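PDB 1YDG: trp repressor binding protein WrbA from Deinococcus radiodurans, which catalyses the FMN-dependent reduction of quinones to quinols by NADH or NADPH and assembles as a homotetramer. Local coordinates for residues K8-F13 / E77-I82; V12-T17 / T94-A99; K42-A47 / V68-P73. All blocks are in the same frame, centred on the assembly; numbering follows the deposited sequence.

Contact 1 of 3, residues K8-F13 / E77-I82; sequences KLAIVF and EWAEAI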
ATOM      1  N   LYS B   8       8.289  -2.757  28.674  1.00 17.92           N
ATOM      2  CA  LYS B   8       8.326  -1.299  28.529  1.00 16.92           C
ATOM      3  C   LYS B   8       7.570  -0.918  27.265  1.00 15.63           C
ATOM      4  O   LYS B   8       7.993  -1.276  26.161  1.00 14.26           O
ATOM      5  CB  LYS B   8       9.765  -0.811  28.451  1.00 16.78           C
ATOM      6  CG  LYS B   8      10.553  -1.020  29.739  1.00 17.23           C
ATOM      7  CD  LYS B   8      12.052  -1.012  29.483  1.00 17.89           C
ATOM      8  CE  LYS B   8      12.865  -1.162  30.797  1.00 20.08           C
ATOM      9  NZ  LYS B   8      12.300  -2.183  31.729  1.00 21.69           N
ATOM     10  N   LEU B   9       6.464  -0.190  27.446  1.00 14.44           N
ATOM     11  CA  LEU B   9       5.536   0.125  26.382  1.00 14.48           C
ATOM     12  C   LEU B   9       5.465   1.616  26.214  1.00 13.71           C
ATOM     13  O   LEU B   9       5.114   2.313  27.154  1.00 13.43           O
ATOM     14  CB  LEU B   9       4.137  -0.421  26.721  1.00 13.86           C
ATOM     15  CG  LEU B   9       2.973  -0.043  25.813  1.00 14.13           C
ATOM     16  CD1 LEU B   9       3.085  -0.661  24.406  1.00 15.20           C
ATOM     17  CD2 LEU B   9       1.601  -0.395  26.452  1.00 14.85           C
ATOM     18  N   ALA B  10       5.792   2.093  25.017  1.00 13.50           N
ATOM     19  CA  ALA B  10       5.644   3.499  24.643  1.00 13.56           C
ATOM     20  C   ALA B  10       4.478   3.656  23.687  1.00 13.77           C
ATOM     21  O   ALA B  10       4.468   3.037  22.612  1.00 13.22           O
ATOM     22  CB  ALA B  10       6.906   4.009  23.978  1.00 13.52           C
ATOM     23  N   ILE B  11       3.517   4.497  24.069  1.00 13.83           N
ATOM     24  CA  ILE B  11       2.409   4.906  23.198  1.00 13.51           C
ATOM     25  C   ILE B  11       2.744   6.296  22.703  1.00 13.34           C
ATOM     26  O   ILE B  11       2.732   7.247  23.495  1.00 13.98           O
ATOM     27  CB  ILE B  11       1.058   4.966  23.948  1.00 13.84           C
ATOM     28  CG1 ILE B  11       0.802   3.705  24.793  1.00 14.89           C
ATOM     29  CG2 ILE B  11      -0.096   5.216  22.983  1.00 14.10           C
ATOM     30  CD1 ILE B  11       0.808   2.431  24.034  1.00 16.79           C
ATOM     31  N   VAL B  12       3.076   6.409  21.417  1.00 12.38           N
ATOM     32  CA  VAL B  12       3.436   7.681  20.785  1.00 12.23           C
ATOM     33  C   VAL B  12       2.293   8.047  19.837  1.00 12.04           C
ATOM     34  O   VAL B  12       1.950   7.278  18.916  1.00 11.18           O
ATOM     35  CB  VAL B  12       4.763   7.600  19.991  1.00 12.10           C
ATOM     36  CG1 VAL B  12       5.088   8.939  19.341  1.00 11.90           C
ATOM     37  CG2 VAL B  12       5.895   7.164  20.881  1.00 13.97           C
ATOM     38  N   PHE B  13       1.657   9.180  20.111  1.00 11.29           N
ATOM     39  CA  PHE B  13       0.450   9.569  19.396  1.00 11.64           C
ATOM     40  C   PHE B  13       0.510  11.036  19.019  1.00 11.96           C
ATOM     41  O   PHE B  13       1.051  11.873  19.767  1.00 12.48           O
ATOM     42  CB  PHE B  13      -0.805   9.282  20.233  1.00 11.50           C
ATOM     43  CG  PHE B  13      -1.027  10.274  21.340  1.00 11.94           C
ATOM     44  CD1 PHE B  13      -1.886  11.354  21.157  1.00 10.18           C
ATOM     45  CD2 PHE B  13      -0.336  10.155  22.531  1.00 10.94           C
ATOM     46  CE1 PHE B  13      -2.068  12.281  22.147  1.00 12.45           C
ATOM     47  CE2 PHE B  13      -0.510  11.092  23.543  1.00 11.92           C
ATOM     48  CZ  PHE B  13      -1.368  12.154  23.353  1.00 11.50           C
ATOM     49  N   GLU B  77      14.121   3.926  22.120  1.00 15.36           N
ATOM     50  CA  GLU B  77      15.273   3.149  22.594  1.00 15.02           C
ATOM     51  C   GLU B  77      14.919   2.435  23.898  1.00 14.90           C
ATOM     52  O   GLU B  77      15.293   1.282  24.109  1.00 15.40           O
ATOM     53  CB  GLU B  77      16.499   4.047  22.772  1.00 15.30           C
ATOM     54  CG  GLU B  77      17.741   3.330  23.328  1.00 16.34           C
ATOM     55  CD  GLU B  77      18.997   4.223  23.422  1.00 16.92           C
ATOM     56  OE1 GLU B  77      19.048   5.297  22.782  1.00 18.87           O
ATOM     57  OE2 GLU B  77      19.951   3.831  24.147  1.00 21.88           O
ATOM     58  N   TRP B  78      14.199   3.126  24.769  1.00 13.83           N
ATOM     59  CA  TRP B  78      13.747   2.567  26.033  1.00 13.60           C
ATOM     60  C   TRP B  78      12.708   1.456  25.850  1.00 13.37           C
ATOM     61  O   TRP B  78      12.771   0.434  26.541  1.00 12.36           O
ATOM     62  CB  TRP B  78      13.171   3.677  26.931  1.00 13.49           C
ATOM     63  CG  TRP B  78      12.444   3.201  28.153  1.00 12.93           C
ATOM     64  CD1 TRP B  78      12.990   2.803  29.319  1.00 12.96           C
ATOM     65  CD2 TRP B  78      11.023   3.061  28.304  1.00 13.81           C
ATOM     66  NE1 TRP B  78      12.004   2.420  30.203  1.00 13.41           N
ATOM     67  CE2 TRP B  78      10.787   2.590  29.607  1.00 12.14           C
ATOM     68  CE3 TRP B  78       9.923   3.303  27.460  1.00 12.26           C
ATOM     69  CZ2 TRP B  78       9.510   2.343  30.091  1.00 13.53           C
ATOM     70  CZ3 TRP B  78       8.667   3.064  27.942  1.00 13.00           C
ATOM     71  CH2 TRP B  78       8.462   2.575  29.240  1.00 13.80           C
ATOM     72  N   ALA B  79      11.757   1.674  24.943  1.00 13.57           N
ATOM     73  CA  ALA B  79      10.625   0.774  24.762  1.00 13.70           C
ATOM     74  C   ALA B  79      11.049  -0.607  24.266  1.00 13.55           C
ATOM     75  O   ALA B  79      12.019  -0.771  23.543  1.00 14.21           O
ATOM     76  CB  ALA B  79       9.597   1.381  23.800  1.00 13.65           C
ATOM     77  N   GLU B  80      10.301  -1.603  24.686  1.00 14.45           N
ATOM     78  CA  GLU B  80      10.405  -2.919  24.097  1.00 14.35           C
ATOM     79  C   GLU B  80       9.216  -3.137  23.172  1.00 14.20           C
ATOM     80  O   GLU B  80       9.283  -3.945  22.253  1.00 13.57           O
ATOM     81  CB  GLU B  80      10.464  -3.947  25.202  1.00 14.71           C
ATOM     82  CG  GLU B  80      11.790  -3.938  25.914  1.00 15.54           C
ATOM     83  CD  GLU B  80      11.726  -4.424  27.340  1.00 15.69           C
ATOM     84  OE1 GLU B  80      10.672  -4.324  27.980  1.00 18.88           O
ATOM     85  OE2 GLU B  80      12.754  -4.917  27.831  1.00 20.19           O
ATOM     86  N   ALA B  81       8.138  -2.395  23.426  1.00 14.03           N
ATOM     87  CA  ALA B  81       6.935  -2.454  22.626  1.00 13.50           C
ATOM     88  C   ALA B  81       6.497  -1.046  22.284  1.00 13.12           C
ATOM     89  O   ALA B  81       6.392  -0.206  23.156  1.00 13.49           O
ATOM     90  CB  ALA B  81       5.848  -3.195  23.394  1.00 14.37           C
ATOM     91  N   ILE B  82       6.244  -0.788  21.004  1.00 12.10           N
ATOM     92  CA  ILE B  82       5.849   0.528  20.530  1.00 12.29           C
ATOM     93  C   ILE B  82       4.477   0.548  19.880  1.00 12.45           C
ATOM     94  O   ILE B  82       4.166  -0.299  19.038  1.00 12.11           O
ATOM     95  CB  ILE B  82       6.859   1.040  19.474  1.00 12.39           C
ATOM     96  CG1 ILE B  82       8.229   1.251  20.122  1.00 12.41           C
ATOM     97  CG2 ILE B  82       6.326   2.322  18.802  1.00 11.24           C
ATOM     98  CD1 ILE B  82       9.433   1.183  19.155  1.00 13.16           C
TER
HETATM   99  O   HOH W   1      11.060  -5.026  30.664  1.00 30.24           O
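Leu9 and Ala10 lie beside Ala81 and Ile82 as parallel strand neighbours, one half of the packed part of this contact. Ala10 N donates to Ala81 O at 3.0 Å in a nearly straight bond. The carbonyl of Lys8 is gripped twice: Ala81 N approaches Lys8 O almost in line with the carbonyl, while Glu80 N reaches the same Lys8 O at 2.8 Å, tilted out of its plane. Leu9 CD1 rests on Ala81 CB at 3.9 Å on the sheet face covered by helix 180-204. On the face of Ala10 and Ile82, Ala10 CB meets Ala79 CB at 3.8 Å, just where the chain leaves helix 73-78.

The other half is Lys8 on Trp78. The aliphatic part of Lys8 runs across the indole at about a right angle, CB lying over the six-membered ring, 3.6 Å from its centroid, and CD closing on Trp78 NE1 at 3.5 Å. Trp78 also forms a cation-pi pair with Arg39.

The looser, solvent-facing end belongs to the charged groups. Glu80 OE1 takes Lys8 N at 2.9 Å on its anti side, but Lys8 NZ and Glu80 OE1 stay 4.6 Å apart, joined by a water that donates to Glu80 OE1 and accepts a weak bond from Lys8 NZ. Helix 73-78 thus hands the chain to strand 81-89 beside strand 8-13, the parallel central pairing of the flavodoxin-like alpha/beta fold.

Contact 2 of 3, residues V12-T17 / T94-A99; sequences VFYSST and TSQMRA. With SO4 (sulfate ion), chain J.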
ATOM      1  N   VAL B  12       3.076   6.409  21.417  1.00 12.38           N
ATOM      2  CA  VAL B  12       3.436   7.681  20.785  1.00 12.23           C
ATOM      3  C   VAL B  12       2.293   8.047  19.837  1.00 12.04           C
ATOM      4  O   VAL B  12       1.950   7.278  18.916  1.00 11.18           O
ATOM      5  CB  VAL B  12       4.763   7.600  19.991  1.00 12.10           C
ATOM      6  CG1 VAL B  12       5.088   8.939  19.341  1.00 11.90           C
ATOM      7  CG2 VAL B  12       5.895   7.164  20.881  1.00 13.97           C
ATOM      8  N   PHE B  13       1.657   9.180  20.111  1.00 11.29           N
ATOM      9  CA  PHE B  13       0.450   9.569  19.396  1.00 11.64           C
ATOM     10  C   PHE B  13       0.510  11.036  19.019  1.00 11.96           C
ATOM     11  O   PHE B  13       1.051  11.873  19.767  1.00 12.48           O
ATOM     12  CB  PHE B  13      -0.805   9.282  20.233  1.00 11.50           C
ATOM     13  CG  PHE B  13      -1.027  10.274  21.340  1.00 11.94           C
ATOM     14  CD1 PHE B  13      -1.886  11.354  21.157  1.00 10.18           C
ATOM     15  CD2 PHE B  13      -0.336  10.155  22.531  1.00 10.94           C
ATOM     16  CE1 PHE B  13      -2.068  12.281  22.147  1.00 12.45           C
ATOM     17  CE2 PHE B  13      -0.510  11.092  23.543  1.00 11.92           C
ATOM     18  CZ  PHE B  13      -1.368  12.154  23.353  1.00 11.50           C
ATOM     19  N   TYR B  14       0.014  11.337  17.825  1.00 12.89           N
ATOM     20  CA  TYR B  14      -0.318  12.696  17.454  1.00 13.15           C
ATOM     21  C   TYR B  14      -1.832  12.870  17.540  1.00 13.95           C
ATOM     22  O   TYR B  14      -2.590  11.964  17.172  1.00 14.07           O
ATOM     23  CB  TYR B  14       0.164  13.073  16.045  1.00 13.35           C
ATOM     24  CG  TYR B  14      -0.262  14.483  15.758  1.00 11.75           C
ATOM     25  CD1 TYR B  14       0.333  15.543  16.419  1.00 12.20           C
ATOM     26  CD2 TYR B  14      -1.366  14.745  14.950  1.00 13.92           C
ATOM     27  CE1 TYR B  14      -0.112  16.856  16.222  1.00 11.91           C
ATOM     28  CE2 TYR B  14      -1.838  16.047  14.760  1.00 12.51           C
ATOM     29  CZ  TYR B  14      -1.196  17.096  15.401  1.00 12.40           C
ATOM     30  OH  TYR B  14      -1.641  18.369  15.230  1.00 13.62           O
ATOM     31  N   SER B  15      -2.267  14.031  18.021  1.00 13.98           N
ATOM     32  CA  SER B  15      -3.684  14.380  18.062  1.00 14.69           C
ATOM     33  C   SER B  15      -3.838  15.892  17.884  1.00 14.99           C
ATOM     34  O   SER B  15      -3.210  16.673  18.620  1.00 15.00           O
ATOM     35  CB  SER B  15      -4.309  13.934  19.392  1.00 14.86           C
ATOM     36  OG  SER B  15      -5.715  14.154  19.380  1.00 16.81           O
ATOM     37  N   SER B  16      -4.648  16.315  16.905  1.00 14.80           N
ATOM     38  CA  SER B  16      -5.039  17.711  16.812  1.00 15.30           C
ATOM     39  C   SER B  16      -6.234  17.982  17.726  1.00 15.17           C
ATOM     40  O   SER B  16      -6.176  18.827  18.615  1.00 14.80           O
ATOM     41  CB  SER B  16      -5.436  18.094  15.388  1.00 15.36           C
ATOM     42  OG  SER B  16      -4.374  17.929  14.484  1.00 18.21           O
ATOM     43  N   THR B  17      -7.327  17.270  17.477  1.00 15.58           N
ATOM     44  CA  THR B  17      -8.628  17.631  18.042  1.00 15.85           C
ATOM     45  C   THR B  17      -9.119  16.702  19.146  1.00 15.96           C
ATOM     46  O   THR B  17     -10.296  16.729  19.504  1.00 15.76           O
ATOM     47  CB  THR B  17      -9.677  17.778  16.914  1.00 16.37           C
ATOM     48  OG1 THR B  17      -9.642  16.636  16.035  1.00 16.51           O
ATOM     49  CG2 THR B  17      -9.391  19.034  16.092  1.00 17.06           C
ATOM     50  N   THR B  94      -0.067  12.190   9.671  1.00 12.62           N
ATOM     51  CA  THR B  94       0.173  13.620   9.723  1.00 12.47           C
ATOM     52  C   THR B  94       1.648  13.946   9.551  1.00 11.99           C
ATOM     53  O   THR B  94       2.521  13.170   9.956  1.00 12.33           O
ATOM     54  CB  THR B  94      -0.262  14.211  11.068  1.00 12.25           C
ATOM     55  OG1 THR B  94       0.461  13.560  12.124  1.00 11.51           O
ATOM     56  CG2 THR B  94      -1.770  14.044  11.274  1.00 12.69           C
ATOM     57  N   SER B  95       1.931  15.128   9.016  1.00 12.00           N
ATOM     58  CA  SER B  95       3.306  15.618   8.951  1.00 12.53           C
ATOM     59  C   SER B  95       3.953  15.655  10.338  1.00 12.46           C
ATOM     60  O   SER B  95       5.153  15.446  10.464  1.00 12.08           O
ATOM     61  CB  SER B  95       3.377  17.005   8.298  1.00 12.78           C
ATOM     62  OG  SER B  95       2.617  17.949   9.022  1.00 14.20           O
ATOM     63  N   GLN B  96       3.154  15.867  11.382  1.00 12.56           N
ATOM     64  CA  GLN B  96       3.695  15.960  12.734  1.00 12.91           C
ATOM     65  C   GLN B  96       4.274  14.598  13.143  1.00 12.88           C
ATOM     66  O   GLN B  96       5.382  14.508  13.693  1.00 13.34           O
ATOM     67  CB  GLN B  96       2.621  16.443  13.728  1.00 13.03           C
ATOM     68  CG  GLN B  96       2.182  17.906  13.543  1.00 12.28           C
ATOM     69  CD  GLN B  96       0.927  18.083  12.677  1.00 13.19           C
ATOM     70  OE1 GLN B  96       0.634  17.258  11.803  1.00 14.72           O
ATOM     71  NE2 GLN B  96       0.177  19.162  12.932  1.00 10.92           N
ATOM     72  N   MET B  97       3.540  13.529  12.841  1.00 12.59           N
ATOM     73  CA  MET B  97       4.014  12.195  13.107  1.00 12.19           C
ATOM     74  C   MET B  97       5.219  11.893  12.221  1.00 11.99           C
ATOM     75  O   MET B  97       6.234  11.406  12.707  1.00 12.09           O
ATOM     76  CB  MET B  97       2.898  11.171  12.900  1.00 12.64           C
ATOM     77  CG  MET B  97       3.338   9.696  12.999  1.00 12.75           C
ATOM     78  SD  MET B  97       3.985   9.185  14.589  1.00 14.74           S
ATOM     79  CE  MET B  97       2.556   8.934  15.624  1.00 12.93           C
ATOM     80  N   ARG B  98       5.126  12.192  10.929  1.00 11.90           N
ATOM     81  CA  ARG B  98       6.291  11.982  10.050  1.00 12.06           C
ATOM     82  C   ARG B  98       7.511  12.791  10.513  1.00 11.78           C
ATOM     83  O   ARG B  98       8.622  12.329  10.376  1.00 11.89           O
ATOM     84  CB  ARG B  98       5.989  12.314   8.596  1.00 11.43           C
ATOM     85  CG  ARG B  98       4.870  11.493   7.942  1.00 13.59           C
ATOM     86  CD  ARG B  98       4.989   9.993   8.106  1.00 13.54           C
ATOM     87  NE  ARG B  98       6.262   9.448   7.628  1.00 14.00           N
ATOM     88  CZ  ARG B  98       6.506   8.154   7.419  1.00 15.25           C
ATOM     89  NH1 ARG B  98       5.554   7.236   7.601  1.00 16.61           N
ATOM     90  NH2 ARG B  98       7.705   7.769   7.000  1.00 15.36           N
ATOM     91  N   ALA B  99       7.307  14.007  11.009  1.00 11.93           N
ATOM     92  CA  ALA B  99       8.430  14.809  11.512  1.00 12.18           C
ATOM     93  C   ALA B  99       9.134  14.085  12.638  1.00 12.67           C
ATOM     94  O   ALA B  99      10.359  14.075  12.679  1.00 12.93           O
ATOM     95  CB  ALA B  99       7.970  16.173  11.969  1.00 12.49           C
TER
HETATM   96  S   SO4 J1303      -7.556  13.871  16.235  1.00 15.25           S
HETATM   97  O1  SO4 J1303      -8.734  14.349  16.961  1.00 17.63           O
HETATM   98  O2  SO4 J1303      -7.960  12.984  15.164  1.00 15.47           O
HETATM   99  O3  SO4 J1303      -6.865  15.046  15.705  1.00 15.48           O
HETATM  100  O4  SO4 J1303      -6.702  13.110  17.139  1.00 14.55           O
HETATM  101  O   HOH W   2      -2.935  19.246  12.159  1.00 33.96           O
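Tyr14 and Gln96 make the main stacking contact between the loop after strand 8-13 and the first turn of helix 95-102. Gln96 CB sits over one face of the phenol, 3.9 Å from the ring centroid and displaced toward the rim, in a CH-pi contact. A bend at chi2 (95°) swings CD back over the ring, and the amide plane ends only 25° from that of the ring. Gln96 NE2 comes within 3.0 Å of Tyr14 OH, but the angle is too poor for a hydrogen bond; both groups bond to Glu45, the hydroxyl to OE2 and the amide to OE1, so one carboxylate ties the stacked pair together.

Apolar packing is lighter. Thr94 crosses Tyr14 at about a right angle, its CG2 lying 3.8 Å from Tyr14 CD2. Met97, folded at chi2 and chi3, meets Val12 CG1 loosely with CE at 4.5 Å; the methyl lies against Val12 O.

Among the polar interactions, Thr94 OG1 caps the helix by accepting from Met97 N at 3.2 Å. A water accepts from Gln96 NE2 and also bonds Ser16 OG. At the N-terminal end of helix 95-102, Asp102 of a second subunit accepts from Ser95 N.

Beyond the tyrosine the loop wraps round a sulfate, probably from the crystallisation liquor. Ser15 OG donates to sulfate O4 at 2.7 Å, Thr17 OG1 to sulfate O1 at 2.6 Å, and Ser16 N and Thr17 N converge on sulfate O3; Thr19 N and Gly20 N add to the grip. Ser15, Ser16 and Thr17 belong to the FMN site, and a tetrahedral anion held by hydroxyls and amides here is consistent with the phosphate-binding loop of flavodoxin-like proteins.

Contact 3 of 3, residues K42-A47 / V68-P73; sequences KVRETA and VPEATP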
ATOM      1  N   LYS B  42       3.141  12.401  23.667  1.00 13.30           N
ATOM      2  CA  LYS B  42       2.546  13.124  22.545  1.00 12.93           C
ATOM      3  C   LYS B  42       3.609  13.521  21.531  1.00 13.45           C
ATOM      4  O   LYS B  42       4.778  13.811  21.870  1.00 13.49           O
ATOM      5  CB  LYS B  42       1.763  14.352  23.042  1.00 13.43           C
ATOM      6  CG  LYS B  42       2.632  15.472  23.552  1.00 13.25           C
ATOM      7  CD  LYS B  42       1.854  16.626  24.164  1.00 13.42           C
ATOM      8  CE  LYS B  42       2.827  17.716  24.662  1.00 12.58           C
ATOM      9  NZ  LYS B  42       2.281  18.515  25.804  1.00 10.27           N
ATOM     10  N   VAL B  43       3.194  13.561  20.273  1.00 13.29           N
ATOM     11  CA  VAL B  43       4.047  14.031  19.204  1.00 13.53           C
ATOM     12  C   VAL B  43       4.025  15.566  19.186  1.00 13.48           C
ATOM     13  O   VAL B  43       2.968  16.191  19.162  1.00 13.22           O
ATOM     14  CB  VAL B  43       3.603  13.451  17.820  1.00 12.33           C
ATOM     15  CG1 VAL B  43       4.326  14.132  16.673  1.00 11.55           C
ATOM     16  CG2 VAL B  43       3.824  11.938  17.751  1.00 12.74           C
ATOM     17  N   ARG B  44       5.209  16.151  19.136  1.00 15.22           N
ATOM     18  CA  ARG B  44       5.375  17.599  19.042  1.00 16.15           C
ATOM     19  C   ARG B  44       4.515  18.208  17.943  1.00 16.12           C
ATOM     20  O   ARG B  44       4.479  17.727  16.795  1.00 14.79           O
ATOM     21  CB  ARG B  44       6.837  17.980  18.787  1.00 16.49           C
ATOM     22  CG  ARG B  44       7.076  19.471  18.853  1.00 17.37           C
ATOM     23  CD  ARG B  44       8.470  19.881  18.454  1.00 20.88           C
ATOM     24  NE  ARG B  44       9.416  19.554  19.513  1.00 26.25           N
ATOM     25  CZ  ARG B  44      10.631  20.091  19.641  1.00 28.95           C
ATOM     26  NH1 ARG B  44      11.086  20.983  18.755  1.00 31.52           N
ATOM     27  NH2 ARG B  44      11.413  19.717  20.660  1.00 28.92           N
ATOM     28  N   GLU B  45       3.838  19.284  18.324  1.00 16.31           N
ATOM     29  CA  GLU B  45       2.988  20.036  17.436  1.00 16.99           C
ATOM     30  C   GLU B  45       3.840  21.004  16.644  1.00 17.86           C
ATOM     31  O   GLU B  45       4.596  21.799  17.208  1.00 18.65           O
ATOM     32  CB  GLU B  45       1.922  20.784  18.256  1.00 16.54           C
ATOM     33  CG  GLU B  45       1.000  21.627  17.445  1.00 15.87           C
ATOM     34  CD  GLU B  45       0.272  20.803  16.407  1.00 13.75           C
ATOM     35  OE1 GLU B  45       0.705  20.823  15.241  1.00 14.35           O
ATOM     36  OE2 GLU B  45      -0.672  20.100  16.787  1.00 11.48           O
ATOM     37  N   THR B  46       3.734  20.932  15.327  1.00 18.22           N
ATOM     38  CA  THR B  46       4.470  21.825  14.452  1.00 19.26           C
ATOM     39  C   THR B  46       3.611  22.947  13.862  1.00 19.57           C
ATOM     40  O   THR B  46       4.159  23.926  13.341  1.00 19.91           O
ATOM     41  CB  THR B  46       5.098  21.037  13.292  1.00 19.06           C
ATOM     42  OG1 THR B  46       4.060  20.372  12.570  1.00 20.46           O
ATOM     43  CG2 THR B  46       6.070  19.989  13.822  1.00 21.02           C
ATOM     44  N   ALA B  47       2.285  22.806  13.908  1.00 19.75           N
ATOM     45  CA  ALA B  47       1.394  23.812  13.300  1.00 19.91           C
ATOM     46  C   ALA B  47       1.678  25.218  13.817  1.00 20.14           C
ATOM     47  O   ALA B  47       1.938  25.393  15.004  1.00 19.90           O
ATOM     48  CB  ALA B  47      -0.050  23.466  13.538  1.00 20.10           C
ATOM     49  N   VAL B  68       1.165  15.965  29.357  1.00 17.95           N
ATOM     50  CA  VAL B  68       1.638  14.772  28.653  1.00 17.59           C
ATOM     51  C   VAL B  68       3.008  15.059  28.052  1.00 17.02           C
ATOM     52  O   VAL B  68       3.173  15.996  27.260  1.00 17.38           O
ATOM     53  CB  VAL B  68       0.640  14.309  27.546  1.00 17.58           C
ATOM     54  CG1 VAL B  68       1.162  13.090  26.792  1.00 19.23           C
ATOM     55  CG2 VAL B  68      -0.698  13.966  28.150  1.00 18.37           C
ATOM     56  N   PRO B  69       4.000  14.238  28.393  1.00 16.93           N
ATOM     57  CA  PRO B  69       5.324  14.457  27.833  1.00 17.09           C
ATOM     58  C   PRO B  69       5.409  14.317  26.319  1.00 17.21           C
ATOM     59  O   PRO B  69       4.689  13.527  25.718  1.00 17.38           O
ATOM     60  CB  PRO B  69       6.186  13.374  28.495  1.00 17.01           C
ATOM     61  CG  PRO B  69       5.404  12.825  29.585  1.00 17.10           C
ATOM     62  CD  PRO B  69       3.963  13.075  29.292  1.00 17.03           C
ATOM     63  N   GLU B  70       6.312  15.094  25.736  1.00 17.13           N
ATOM     64  CA  GLU B  70       6.586  15.079  24.326  1.00 17.43           C
ATOM     65  C   GLU B  70       7.562  13.940  23.972  1.00 17.18           C
ATOM     66  O   GLU B  70       8.589  13.736  24.633  1.00 17.30           O
ATOM     67  CB  GLU B  70       7.172  16.416  23.945  1.00 17.59           C
ATOM     68  CG  GLU B  70       7.400  16.630  22.500  1.00 19.54           C
ATOM     69  CD  GLU B  70       7.947  18.028  22.217  1.00 19.91           C
ATOM     70  OE1 GLU B  70       9.102  18.103  21.794  1.00 25.36           O
ATOM     71  OE2 GLU B  70       7.227  19.024  22.450  1.00 23.06           O
ATOM     72  N   ALA B  71       7.214  13.201  22.923  1.00 16.16           N
ATOM     73  CA  ALA B  71       7.989  12.052  22.488  1.00 15.66           C
ATOM     74  C   ALA B  71       9.341  12.467  21.914  1.00 14.65           C
ATOM     75  O   ALA B  71       9.450  13.443  21.164  1.00 13.68           O
ATOM     76  CB  ALA B  71       7.193  11.230  21.462  1.00 15.23           C
ATOM     77  N   THR B  72      10.360  11.691  22.271  1.00 15.04           N
ATOM     78  CA  THR B  72      11.704  11.853  21.753  1.00 14.68           C
ATOM     79  C   THR B  72      12.213  10.469  21.342  1.00 14.34           C
ATOM     80  O   THR B  72      11.693   9.448  21.806  1.00 14.08           O
ATOM     81  CB  THR B  72      12.635  12.471  22.841  1.00 14.91           C
ATOM     82  OG1 THR B  72      12.847  11.531  23.892  1.00 15.40           O
ATOM     83  CG2 THR B  72      12.034  13.733  23.420  1.00 15.85           C
ATOM     84  N   PRO B  73      13.237  10.414  20.478  1.00 14.02           N
ATOM     85  CA  PRO B  73      13.800   9.118  20.079  1.00 14.12           C
ATOM     86  C   PRO B  73      14.178   8.158  21.231  1.00 14.19           C
ATOM     87  O   PRO B  73      13.954   6.969  21.117  1.00 12.84           O
ATOM     88  CB  PRO B  73      15.011   9.519  19.271  1.00 14.31           C
ATOM     89  CG  PRO B  73      14.623  10.829  18.687  1.00 13.92           C
ATOM     90  CD  PRO B  73      13.909  11.523  19.785  1.00 14.36           C
TER
HETATM   91  O   HOH W   3       7.674  14.444  19.366  1.00  9.91           O
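Lys42 and Glu70 face each other in a single backbone bridge, and both polar atoms of the Lys42 main chain are paired across it. Lys42 N donates to Pro69 O at 2.8 Å, and Lys42 O accepts from Ala71 N at 2.7 Å, with Glu70 CA adding a CA-H...O contact to the same oxygen. The link continues through a water, which accepts from Arg44 N and donates to Ala71 O.

The side chain of Lys42 is extended beyond CG; CG approaches Pro69 O and CD approaches Val68 O. Its NZ bonds Met65 O and makes a weak bond to Val68 O. The charge of Arg44 is met by Glu70: NE and NH2 both fall on Glu70 OE1, at 2.7 Å and 3.0 Å, a side-on grip on one oxygen. That oxygen lies close to the guanidinium plane, whereas the carboxylate is turned 65° from it, with NE arriving from above the carboxylate plane. Glu45 OE1 accepts from Ala47 N and Gln96, and OE2 bonds Tyr14 and Trp58 NE1. The bridge joins the end of strand 37-42 and the loop after it to the loop between helices 56-64 and 73-78, at the C-terminal end of this parallel strand of the flavodoxin-like fold.

Overall arrangement
From the N terminus, strand 8-13 enters contact 1 and runs straight on into contact 2; the two start from one stretch and overlap, sharing Val12 and Phe13. The chain then passes through helix 19-33 and strand 37-42 to reach 42-47, and contact 3 closes the shortest loop when 68-73 returns after helices 49-52 and 56-64. Contact 1 closes next, as helix 73-78 gives way to strand 81-89, and contact 2 last, at helix 95-102. Contact 3 is therefore nested inside both larger loops. Its segments also pack on strand 8-13, Val43 and Ala71 against Val12. Together the three contacts join sheet, connecting loops, helix 95-102 and the FMN-binding loop.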